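Local coordinates for proteasome assembly chaperone family protein (Pyrococcus furiosus, PDB 3VR0), which probably activates the archaeal proteasome, as a homologue of proteasome assembly chaperones of the PAC2 family, at residues 57-71 with 82-94. Sequence-based numbering, arbitrary orientation.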
loop_
_atom_site.group_PDB
_atom_site.type_symbol
_atom_site.label_atom_id
_atom_site.label_comp_id
_atom_site.label_asym_id
_atom_site.label_seq_id
_atom_site.Cartn_x
_atom_site.Cartn_y
_atom_site.Cartn_z
ATOM N N LEU C 57 35.094 8.162 -17.125
ATOM C CA LEU C 57 36.066 7.766 -16.144
ATOM C C LEU C 57 36.409 6.293 -16.330
ATOM O O LEU C 57 37.304 5.777 -15.670
ATOM C CB LEU C 57 35.508 8.002 -14.746
ATOM C CG LEU C 57 35.408 9.431 -14.226
ATOM C CD1 LEU C 57 34.957 9.356 -12.818
ATOM C CD2 LEU C 57 36.719 10.226 -14.310
ATOM N N LYS C 58 35.670 5.605 -17.193
ATOM C CA LYS C 58 35.822 4.151 -17.333
ATOM C C LYS C 58 35.629 3.448 -15.975
ATOM O O LYS C 58 36.288 2.440 -15.668
ATOM C CB LYS C 58 37.181 3.804 -17.975
ATOM C CG LYS C 58 37.276 4.172 -19.501
ATOM C CD LYS C 58 38.558 3.580 -20.143
ATOM C CE LYS C 58 39.231 4.573 -21.134
ATOM N NZ LYS C 58 40.459 5.195 -20.500
ATOM N N ALA C 59 34.682 3.980 -15.184
ATOM C CA ALA C 59 34.341 3.427 -13.909
ATOM C C ALA C 59 33.914 1.977 -14.107
ATOM O O ALA C 59 33.339 1.618 -15.127
ATOM C CB ALA C 59 33.197 4.278 -13.226
ATOM N N LYS C 60 34.189 1.136 -13.119
ATOM C CA LYS C 60 33.908 -0.285 -13.290
ATOM C C LYS C 60 32.711 -0.737 -12.496
ATOM O O LYS C 60 32.613 -0.444 -11.302
ATOM C CB LYS C 60 35.131 -1.101 -12.793
ATOM C CG LYS C 60 35.097 -2.536 -13.267
ATOM C CD LYS C 60 35.402 -3.503 -12.136
ATOM C CE LYS C 60 36.022 -4.803 -12.671
ATOM N NZ LYS C 60 34.993 -5.872 -12.933
ATOM N N LYS C 61 31.827 -1.507 -13.110
ATOM C CA LYS C 61 30.690 -2.005 -12.345
ATOM C C LYS C 61 31.103 -3.063 -11.316
ATOM O O LYS C 61 31.738 -4.040 -11.702
ATOM C CB LYS C 61 29.666 -2.664 -13.229
ATOM C CG LYS C 61 28.550 -3.249 -12.364
ATOM C CD LYS C 61 27.241 -3.460 -13.110
ATOM C CE LYS C 61 27.308 -4.644 -14.020
ATOM N NZ LYS C 61 25.990 -4.775 -14.723
ATOM N N PHE C 62 30.660 -2.915 -10.059
ATOM C CA PHE C 62 30.970 -3.919 -9.027
ATOM C C PHE C 62 29.838 -4.494 -8.183
ATOM O O PHE C 62 30.082 -5.456 -7.436
ATOM C CB PHE C 62 32.060 -3.446 -8.089
ATOM C CG PHE C 62 31.635 -2.358 -7.103
ATOM C CD1 PHE C 62 31.520 -2.638 -5.767
ATOM C CD2 PHE C 62 31.415 -1.047 -7.536
ATOM C CE1 PHE C 62 31.209 -1.674 -4.879
ATOM C CE2 PHE C 62 31.119 -0.051 -6.643
ATOM C CZ PHE C 62 30.985 -0.366 -5.319
ATOM N N ALA C 63 28.631 -3.920 -8.265
ATOM C CA ALA C 63 27.481 -4.471 -7.541
ATOM C C ALA C 63 26.156 -4.110 -8.234
ATOM O O ALA C 63 26.078 -3.127 -8.947
ATOM C CB ALA C 63 27.462 -3.961 -6.111
ATOM N N GLU C 64 25.124 -4.916 -8.031
ATOM C CA GLU C 64 23.823 -4.464 -8.456
ATOM C C GLU C 64 22.717 -4.696 -7.424
ATOM O O GLU C 64 22.797 -5.604 -6.575
ATOM C CB GLU C 64 23.492 -4.836 -9.940
ATOM C CG GLU C 64 23.559 -6.231 -10.309
ATOM C CD GLU C 64 23.795 -6.450 -11.832
ATOM O OE1 GLU C 64 23.979 -5.480 -12.632
ATOM O OE2 GLU C 64 23.780 -7.634 -12.218
ATOM N N LEU C 65 21.747 -3.782 -7.434
ATOM C CA LEU C 65 20.690 -3.780 -6.422
ATOM C C LEU C 65 19.374 -4.219 -7.049
ATOM O O LEU C 65 18.990 -3.729 -8.093
ATOM C CB LEU C 65 20.591 -2.395 -5.791
ATOM C CG LEU C 65 19.598 -2.177 -4.648
ATOM C CD1 LEU C 65 20.064 -1.035 -3.728
ATOM C CD2 LEU C 65 18.136 -1.891 -5.206
ATOM N N TYR C 66 18.689 -5.150 -6.422
ATOM C CA TYR C 66 17.356 -5.497 -6.837
ATOM C C TYR C 66 16.434 -5.280 -5.651
ATOM O O TYR C 66 16.841 -5.451 -4.500
ATOM C CB TYR C 66 17.297 -6.986 -7.216
ATOM C CG TYR C 66 18.244 -7.352 -8.384
ATOM C CD1 TYR C 66 17.834 -7.197 -9.698
ATOM C CD2 TYR C 66 19.558 -7.801 -8.138
ATOM C CE1 TYR C 66 18.695 -7.519 -10.767
ATOM C CE2 TYR C 66 20.453 -8.132 -9.208
ATOM C CZ TYR C 66 20.014 -7.993 -10.496
ATOM O OH TYR C 66 20.845 -8.346 -11.549
ATOM N N SER C 67 15.176 -4.979 -5.938
ATOM C CA SER C 67 14.214 -4.700 -4.882
ATOM C C SER C 67 12.816 -5.182 -5.196
ATOM O O SER C 67 12.291 -4.908 -6.276
ATOM C CB SER C 67 14.127 -3.195 -4.687
ATOM O OG SER C 67 13.266 -2.957 -3.579
ATOM N N PRO C 68 12.189 -5.849 -4.243
ATOM C CA PRO C 68 10.785 -6.283 -4.353
ATOM C C PRO C 68 9.826 -5.070 -4.217
ATOM O O PRO C 68 8.616 -5.251 -4.381
ATOM C CB PRO C 68 10.619 -7.255 -3.148
ATOM C CG PRO C 68 11.668 -6.592 -2.065
ATOM C CD PRO C 68 12.837 -6.346 -2.994
ATOM N N HIS C 69 10.359 -3.861 -3.951
ATOM C CA HIS C 69 9.574 -2.612 -3.966
ATOM C C HIS C 69 9.615 -1.936 -5.327
ATOM O O HIS C 69 8.914 -0.939 -5.522
ATOM C CB HIS C 69 10.065 -1.624 -2.916
ATOM C CG HIS C 69 9.851 -2.120 -1.522
ATOM N ND1 HIS C 69 8.648 -1.970 -0.857
ATOM C CD2 HIS C 69 10.666 -2.815 -0.683
ATOM C CE1 HIS C 69 8.738 -2.539 0.334
ATOM N NE2 HIS C 69 9.952 -3.052 0.469
ATOM N N PHE C 70 10.431 -2.448 -6.265
ATOM C CA PHE C 70 10.450 -1.879 -7.614
ATOM C C PHE C 70 9.227 -2.394 -8.364
ATOM O O PHE C 70 8.622 -3.376 -7.949
ATOM C CB PHE C 70 11.713 -2.315 -8.375
ATOM C CG PHE C 70 12.982 -1.595 -7.947
ATOM C CD1 PHE C 70 12.923 -0.404 -7.218
ATOM C CD2 PHE C 70 14.242 -2.096 -8.318
ATOM C CE1 PHE C 70 14.126 0.302 -6.848
ATOM C CE2 PHE C 70 15.456 -1.426 -7.929
ATOM C CZ PHE C 70 15.382 -0.220 -7.196
ATOM N N MET C 71 8.877 -1.787 -9.488
ATOM C CA MET C 71 7.752 -2.301 -10.296
ATOM C C MET C 71 7.928 -3.802 -10.611
ATOM O O MET C 71 9.057 -4.292 -10.889
ATOM C CB MET C 71 7.617 -1.473 -11.572
ATOM C CG MET C 71 6.511 -1.930 -12.528
ATOM S SD MET C 71 4.864 -1.892 -11.778
ATOM C CE MET C 71 4.116 -2.748 -13.177
ATOM N N VAL C 82 15.871 -10.989 -20.843
ATOM C CA VAL C 82 15.094 -10.344 -19.775
ATOM C C VAL C 82 15.884 -10.177 -18.472
ATOM O O VAL C 82 16.728 -11.010 -18.127
ATOM C CB VAL C 82 13.755 -11.091 -19.461
ATOM C CG1 VAL C 82 12.836 -11.082 -20.656
ATOM C CG2 VAL C 82 13.989 -12.538 -18.979
ATOM N N GLU C 83 15.581 -9.106 -17.741
ATOM C CA GLU C 83 16.157 -8.852 -16.446
ATOM C C GLU C 83 15.244 -7.990 -15.541
ATOM O O GLU C 83 14.699 -6.989 -15.975
ATOM C CB GLU C 83 17.497 -8.140 -16.623
ATOM C CG GLU C 83 18.363 -8.177 -15.401
ATOM C CD GLU C 83 19.796 -7.706 -15.680
ATOM O OE1 GLU C 83 19.983 -6.777 -16.494
ATOM O OE2 GLU C 83 20.732 -8.252 -15.048
ATOM N N LEU C 84 15.150 -8.355 -14.266
ATOM C CA LEU C 84 14.526 -7.498 -13.281
ATOM C C LEU C 84 15.083 -6.085 -13.345
ATOM O O LEU C 84 16.225 -5.849 -13.796
ATOM C CB LEU C 84 14.752 -8.048 -11.878
ATOM C CG LEU C 84 14.112 -9.366 -11.485
ATOM C CD1 LEU C 84 14.623 -9.691 -10.090
ATOM C CD2 LEU C 84 12.590 -9.279 -11.492
ATOM N N MET C 85 14.275 -5.147 -12.862
ATOM C CA MET C 85 14.730 -3.795 -12.721
ATOM C C MET C 85 15.730 -3.717 -11.578
ATOM O O MET C 85 15.665 -4.513 -10.616
ATOM C CB MET C 85 13.542 -2.863 -12.544
ATOM C CG MET C 85 12.684 -2.810 -13.889
ATOM S SD MET C 85 11.667 -1.374 -13.962
ATOM C CE MET C 85 10.639 -1.884 -12.645
ATOM N N LYS C 86 16.688 -2.810 -11.716
ATOM C CA LYS C 86 17.849 -2.862 -10.852
ATOM C C LYS C 86 18.536 -1.511 -10.810
ATOM O O LYS C 86 18.236 -0.613 -11.634
ATOM C CB LYS C 86 18.820 -3.963 -11.373
ATOM C CG LYS C 86 19.544 -3.554 -12.707
ATOM C CD LYS C 86 20.312 -4.744 -13.366
ATOM C CE LYS C 86 21.100 -4.232 -14.574
ATOM N NZ LYS C 86 21.821 -5.349 -15.247
ATOM N N ASN C 87 19.389 -1.336 -9.810
ATOM C CA ASN C 87 20.341 -0.234 -9.800
ATOM C C ASN C 87 21.741 -0.879 -9.900
ATOM O O ASN C 87 21.909 -2.087 -9.576
ATOM C CB ASN C 87 20.238 0.597 -8.518
ATOM C CG ASN C 87 18.855 1.255 -8.339
ATOM O OD1 ASN C 87 18.545 1.709 -7.238
ATOM N ND2 ASN C 87 18.027 1.305 -9.420
ATOM N N GLU C 88 22.725 -0.085 -10.314
ATOM C CA GLU C 88 24.064 -0.596 -10.545
ATOM C C GLU C 88 25.008 0.307 -9.842
ATOM O O GLU C 88 24.814 1.526 -9.877
ATOM C CB GLU C 88 24.394 -0.578 -12.034
ATOM C CG GLU C 88 23.537 -1.508 -12.883
ATOM C CD GLU C 88 23.868 -1.409 -14.392
ATOM O OE1 GLU C 88 24.185 -0.287 -14.912
ATOM O OE2 GLU C 88 23.820 -2.469 -15.070
ATOM N N PHE C 89 26.014 -0.270 -9.187
ATOM C CA PHE C 89 27.066 0.516 -8.579
ATOM C C PHE C 89 28.359 0.345 -9.392
ATOM O O PHE C 89 28.730 -0.789 -9.735
ATOM C CB PHE C 89 27.336 0.061 -7.144
ATOM C CG PHE C 89 26.209 0.298 -6.198
ATOM C CD1 PHE C 89 26.212 1.431 -5.339
ATOM C CD2 PHE C 89 25.176 -0.621 -6.094
ATOM C CE1 PHE C 89 25.174 1.627 -4.411
ATOM C CE2 PHE C 89 24.102 -0.413 -5.161
ATOM C CZ PHE C 89 24.110 0.686 -4.334
ATOM N N TYR C 90 29.024 1.471 -9.686
ATOM C CA TYR C 90 30.306 1.501 -10.398
ATOM C C TYR C 90 31.331 2.137 -9.486
ATOM O O TYR C 90 30.986 3.008 -8.669
ATOM C CB TYR C 90 30.212 2.358 -11.676
ATOM C CG TYR C 90 29.355 1.733 -12.744
ATOM C CD1 TYR C 90 29.917 1.104 -13.837
ATOM C CD2 TYR C 90 27.974 1.757 -12.637
ATOM C CE1 TYR C 90 29.108 0.508 -14.807
ATOM C CE2 TYR C 90 27.167 1.183 -13.586
ATOM C CZ TYR C 90 27.729 0.556 -14.656
ATOM O OH TYR C 90 26.888 -0.007 -15.582
ATOM N N TYR C 91 32.592 1.747 -9.595
ATOM C CA TYR C 91 33.591 2.500 -8.825
ATOM C C TYR C 91 34.698 3.076 -9.706
ATOM O O TYR C 91 34.968 2.594 -10.825
ATOM C CB TYR C 91 34.210 1.621 -7.728
ATOM C CG TYR C 91 35.253 0.623 -8.264
ATOM C CD1 TYR C 91 36.626 0.962 -8.322
ATOM C CD2 TYR C 91 34.854 -0.622 -8.724
ATOM C CE1 TYR C 91 37.586 0.040 -8.802
ATOM C CE2 TYR C 91 35.766 -1.552 -9.183
ATOM C CZ TYR C 91 37.139 -1.212 -9.241
ATOM O OH TYR C 91 38.010 -2.153 -9.713
ATOM N N TRP C 92 35.365 4.082 -9.168
ATOM C CA TRP C 92 36.543 4.628 -9.845
ATOM C C TRP C 92 37.601 4.781 -8.794
ATOM O O TRP C 92 37.336 5.345 -7.718
ATOM C CB TRP C 92 36.257 5.986 -10.468
ATOM C CG TRP C 92 37.391 6.633 -11.189
ATOM C CD1 TRP C 92 37.863 6.317 -12.457
ATOM C CD2 TRP C 92 38.165 7.759 -10.738
ATOM N NE1 TRP C 92 38.873 7.197 -12.801
ATOM C CE2 TRP C 92 39.091 8.070 -11.765
ATOM C CE3 TRP C 92 38.185 8.523 -9.547
ATOM C CZ2 TRP C 92 40.018 9.134 -11.654
ATOM C CZ3 TRP C 92 39.097 9.581 -9.436
ATOM C CH2 TRP C 92 40.016 9.873 -10.505
ATOM N N LYS C 93 38.780 4.235 -9.080
ATOM C CA LYS C 93 39.896 4.364 -8.133
ATOM C C LYS C 93 40.753 5.519 -8.617
ATOM O O LYS C 93 41.166 5.537 -9.755
ATOM C CB LYS C 93 40.689 3.052 -8.048
ATOM C CG LYS C 93 41.837 3.043 -6.993
ATOM C CD LYS C 93 42.726 1.765 -7.135
ATOM C CE LYS C 93 43.911 1.771 -6.111
ATOM N NZ LYS C 93 43.588 2.262 -4.727
ATOM N N SER C 94 40.970 6.524 -7.783
ATOM C CA SER C 94 41.824 7.633 -8.216
ATOM C C SER C 94 43.285 7.177 -8.455
ATOM O O SER C 94 43.809 6.354 -7.691
ATOM C CB SER C 94 41.849 8.718 -7.162
ATOM O OG SER C 94 42.838 9.669 -7.501
HETATM O O HOH W 1 23.272 -8.368 -14.790
HETATM O O HOH W 2 19.797 -10.039 -13.183
HETATM O O HOH W 3 14.167 -5.766 -8.615
HETATM O O HOH W 4 11.714 -5.430 -11.238
#
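With CG of Lys61 turned away from the backbone N (chi1 176°), NZ reaches OE2 of Glu88 in a hydrogen-bonded salt bridge of 3.2 Å, from above the carboxylate plane. Strands 60-66 and 87-92 are antiparallel neighbours in the mixed sheet of this PAC2-family protein, and a classic beta bulge shifts their register by one: Phe62 and Ala63 both face Phe89, whose O takes Phe62 N and, weakly, Ala63 N. Lys61, Glu64, Glu83, Lys86 and Glu88 form a salt-bridge network: Glu64 OE1 receives Lys61 NZ at 3.0 Å, syn but 33° out of the carboxylate plane, while Lys86 NZ holds Glu83 OE1 at 2.6 Å, Glu88 OE2 at 3.5 Å and, weakly, Glu64 OE1. Glu64 OE2 is hydrogen-bonded to Tyr25 OH. Tyr90 OH donates to Glu88 OE1 at 2.8 Å, and Lys61 CB lies over the Tyr90 ring. Replacing Glu88 by an alanine is likely to leave Tyr90 OH without this acceptor and Lys61 NZ and Lys86 NZ, 4.2 Å apart, with less counter-charge. The face with Ala63, Leu65 and Phe89 packs against helix 116-131. The Tyr91 edge meets the Phe62 face, offset, planes at 81°, and Leu57 CD1 sits 4.1 Å from the centroid of the Trp92 five-membered ring.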